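Local coordinates for acetyl xylan esterase (Paenibacillus sp. R4, PDB 6AGQ), which probably removes acetyl groups from acetylated xylan as a cold-active carbohydrate esterase of the alpha/beta-hydrolase clan, at residues R178-G183 with P201-P206. Sequence-based numbering, arbitrary orientation.
Sequences RIAVYG and PKLALP
Val181 and Leu205 bind through their backbones in the parallel strand pair of a beta-alpha-beta crossover, in the interior of the alpha/beta-hydrolase sheet between strands 86-92 and 265-271; helix 186-197 links the two strands. The axes of strand segments 179-183 and 203-206 approach to 4.7 Å, 7° from parallel. Leu205 N donates to Val181 O at 2.7 Å, lying nearly on the line of the carbonyl bond, while Val181 N reaches Leu203 O at 3.1 Å from 32° off that carbonyl's plane. Where the pair begins, Ile179 O is gripped by two donors, Lys202 N in its carbonyl plane and Leu203 N in a longer bond. The tightly packed part has two faces. On one, Ala180 CB sits against Leu203 CB (3.7 Å) and also meets Leu205 CD1; Phe316 of helix 309-320 packs on both leucines and Met313 on Leu205. On the other, Val181 CG2 lies between the backbone N and the carbonyl carbon, from where it touches Ala204 CB (4.1 Å) and, more distantly, Pro201 CB; Leu165 of helix 153-170 packs over Val181 and Pro201. The looser, partly exposed side is confined to the Arg178 and Lys202 side chains: the extended Lys202 chain carries NZ to a hydrogen bond with Leu321 O, which also accepts from Arg178 NE. At the other end the strand reaches Gly183, consistent with the start of a nucleophile elbow. Just before it, Tyr182 has CG anti to the backbone N (chi1 152°), and its ring edge meets the neighbouring strand in plane, CD1 lying 3.4 Å from Leu205 O.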
ATOM      1  N   ARG A 178     -16.156  41.930 -19.043  1.00 25.74           N
ATOM      2  CA  ARG A 178     -14.839  41.386 -18.785  1.00 26.43           C
ATOM      3  C   ARG A 178     -14.878  40.405 -17.615  1.00 23.87           C
ATOM      4  O   ARG A 178     -14.219  40.621 -16.611  1.00 24.61           O
ATOM      5  CB  ARG A 178     -13.809  42.556 -18.593  1.00 26.26           C
ATOM      6  CG  ARG A 178     -13.799  43.466 -19.817  1.00 31.47           C
ATOM      7  CD  ARG A 178     -12.802  44.621 -19.714  1.00 31.14           C
ATOM      8  NE  ARG A 178     -11.444  44.140 -19.618  1.00 32.95           N
ATOM      9  CZ  ARG A 178     -10.412  44.856 -19.189  1.00 38.91           C
ATOM     10  NH1 ARG A 178     -10.562  46.137 -18.851  1.00 44.43           N
ATOM     11  NH2 ARG A 178      -9.209  44.296 -19.111  1.00 39.08           N
ATOM     12  N   ILE A 179     -15.665  39.338 -17.752  1.00 25.55           N
ATOM     13  CA  ILE A 179     -15.788  38.298 -16.727  1.00 27.57           C
ATOM     14  C   ILE A 179     -15.072  36.987 -17.144  1.00 26.68           C
ATOM     15  O   ILE A 179     -15.290  36.496 -18.259  1.00 24.01           O
ATOM     16  CB  ILE A 179     -17.251  37.947 -16.499  1.00 30.02           C
ATOM     17  CG1 ILE A 179     -18.056  39.170 -16.029  1.00 33.64           C
ATOM     18  CG2 ILE A 179     -17.414  36.791 -15.494  1.00 29.12           C
ATOM     19  CD1 ILE A 179     -19.564  38.908 -16.103  1.00 33.63           C
ATOM     20  N   ALA A 180     -14.244  36.433 -16.253  1.00 21.07           N
ATOM     21  CA  ALA A 180     -13.658  35.117 -16.453  1.00 23.60           C
ATOM     22  C   ALA A 180     -14.120  34.180 -15.348  1.00 24.80           C
ATOM     23  O   ALA A 180     -14.378  34.633 -14.224  1.00 26.29           O
ATOM     24  CB  ALA A 180     -12.160  35.184 -16.473  1.00 24.62           C
ATOM     25  N   VAL A 181     -14.278  32.910 -15.699  1.00 23.44           N
ATOM     26  CA  VAL A 181     -14.715  31.827 -14.769  1.00 22.30           C
ATOM     27  C   VAL A 181     -13.596  30.794 -14.707  1.00 22.88           C
ATOM     28  O   VAL A 181     -13.015  30.457 -15.752  1.00 26.81           O
ATOM     29  CB  VAL A 181     -16.092  31.218 -15.126  1.00 22.89           C
ATOM     30  CG1 VAL A 181     -17.241  32.186 -14.826  1.00 22.80           C
ATOM     31  CG2 VAL A 181     -16.173  30.827 -16.572  1.00 27.03           C
ATOM     32  N   TYR A 182     -13.212  30.372 -13.484  1.00 24.40           N
ATOM     33  CA  TYR A 182     -11.996  29.573 -13.246  1.00 24.43           C
ATOM     34  C   TYR A 182     -12.247  28.582 -12.121  1.00 24.67           C
ATOM     35  O   TYR A 182     -13.025  28.841 -11.233  1.00 29.17           O
ATOM     36  CB  TYR A 182     -10.806  30.480 -12.927  1.00 25.84           C
ATOM     37  CG  TYR A 182      -9.752  29.874 -12.064  1.00 32.09           C
ATOM     38  CD1 TYR A 182      -8.972  28.809 -12.531  1.00 41.02           C
ATOM     39  CD2 TYR A 182      -9.533  30.321 -10.773  1.00 33.66           C
ATOM     40  CE1 TYR A 182      -8.045  28.154 -11.718  1.00 44.50           C
ATOM     41  CE2 TYR A 182      -8.581  29.718  -9.961  1.00 36.96           C
ATOM     42  CZ  TYR A 182      -7.843  28.628 -10.438  1.00 45.04           C
ATOM     43  OH  TYR A 182      -6.921  27.989  -9.664  1.00 43.95           O
ATOM     44  N   GLY A 183     -11.606  27.425 -12.192  1.00 22.89           N
ATOM     45  CA  GLY A 183     -11.673  26.421 -11.150  1.00 23.49           C
ATOM     46  C   GLY A 183     -11.001  25.141 -11.520  1.00 22.46           C
ATOM     47  O   GLY A 183     -10.940  24.772 -12.718  1.00 25.62           O
ATOM     48  N   PRO A 201     -19.836  35.401 -19.546  1.00 32.24           N
ATOM     49  CA  PRO A 201     -18.393  35.204 -19.372  1.00 31.34           C
ATOM     50  C   PRO A 201     -17.653  35.299 -20.683  1.00 30.28           C
ATOM     51  O   PRO A 201     -18.103  34.760 -21.682  1.00 28.56           O
ATOM     52  CB  PRO A 201     -18.287  33.788 -18.791  1.00 32.96           C
ATOM     53  CG  PRO A 201     -19.624  33.492 -18.244  1.00 32.26           C
ATOM     54  CD  PRO A 201     -20.598  34.222 -19.087  1.00 31.32           C
ATOM     55  N   LYS A 202     -16.555  36.054 -20.679  1.00 28.16           N
ATOM     56  CA  LYS A 202     -15.731  36.230 -21.824  1.00 29.12           C
ATOM     57  C   LYS A 202     -14.595  35.177 -21.927  1.00 26.97           C
ATOM     58  O   LYS A 202     -14.211  34.785 -23.043  1.00 24.35           O
ATOM     59  CB  LYS A 202     -15.146  37.589 -21.730  1.00 29.93           C
ATOM     60  CG  LYS A 202     -14.466  38.017 -22.972  1.00 30.46           C
ATOM     61  CD  LYS A 202     -13.696  39.263 -22.656  1.00 32.62           C
ATOM     62  CE  LYS A 202     -13.133  39.853 -23.925  1.00 36.57           C
ATOM     63  NZ  LYS A 202     -12.548  41.169 -23.561  1.00 38.30           N
ATOM     64  N   LEU A 203     -14.082  34.752 -20.776  1.00 25.13           N
ATOM     65  CA  LEU A 203     -13.062  33.723 -20.687  1.00 29.94           C
ATOM     66  C   LEU A 203     -13.515  32.582 -19.784  1.00 27.92           C
ATOM     67  O   LEU A 203     -14.201  32.825 -18.808  1.00 27.80           O
ATOM     68  CB  LEU A 203     -11.793  34.293 -20.071  1.00 30.52           C
ATOM     69  CG  LEU A 203     -10.706  34.893 -20.883  1.00 34.06           C
ATOM     70  CD1 LEU A 203     -11.217  35.710 -22.025  1.00 38.50           C
ATOM     71  CD2 LEU A 203      -9.789  35.690 -19.997  1.00 34.89           C
ATOM     72  N   ALA A 204     -13.051  31.358 -20.076  1.00 28.28           N
ATOM     73  CA  ALA A 204     -13.271  30.178 -19.217  1.00 27.76           C
ATOM     74  C   ALA A 204     -11.920  29.505 -18.984  1.00 27.04           C
ATOM     75  O   ALA A 204     -11.214  29.256 -19.955  1.00 24.38           O
ATOM     76  CB  ALA A 204     -14.237  29.214 -19.859  1.00 28.00           C
ATOM     77  N   LEU A 205     -11.535  29.283 -17.705  1.00 24.98           N
ATOM     78  CA  LEU A 205     -10.272  28.689 -17.384  1.00 25.30           C
ATOM     79  C   LEU A 205     -10.401  27.356 -16.571  1.00 26.19           C
ATOM     80  O   LEU A 205      -9.866  27.271 -15.465  1.00 29.86           O
ATOM     81  CB  LEU A 205      -9.411  29.690 -16.634  1.00 26.49           C
ATOM     82  CG  LEU A 205      -8.910  30.907 -17.432  1.00 29.47           C
ATOM     83  CD1 LEU A 205      -9.864  32.069 -17.316  1.00 31.68           C
ATOM     84  CD2 LEU A 205      -7.555  31.351 -16.896  1.00 34.38           C
ATOM     85  N   PRO A 206     -11.042  26.318 -17.136  1.00 23.96           N
ATOM     86  CA  PRO A 206     -11.081  24.985 -16.476  1.00 25.39           C
ATOM     87  C   PRO A 206      -9.710  24.290 -16.237  1.00 26.78           C
ATOM     88  O   PRO A 206      -8.946  24.090 -17.174  1.00 29.43           O
ATOM     89  CB  PRO A 206     -11.950  24.180 -17.409  1.00 26.03           C
ATOM     90  CG  PRO A 206     -11.721  24.780 -18.739  1.00 26.63           C
ATOM     91  CD  PRO A 206     -11.547  26.242 -18.519  1.00 25.63           C
TER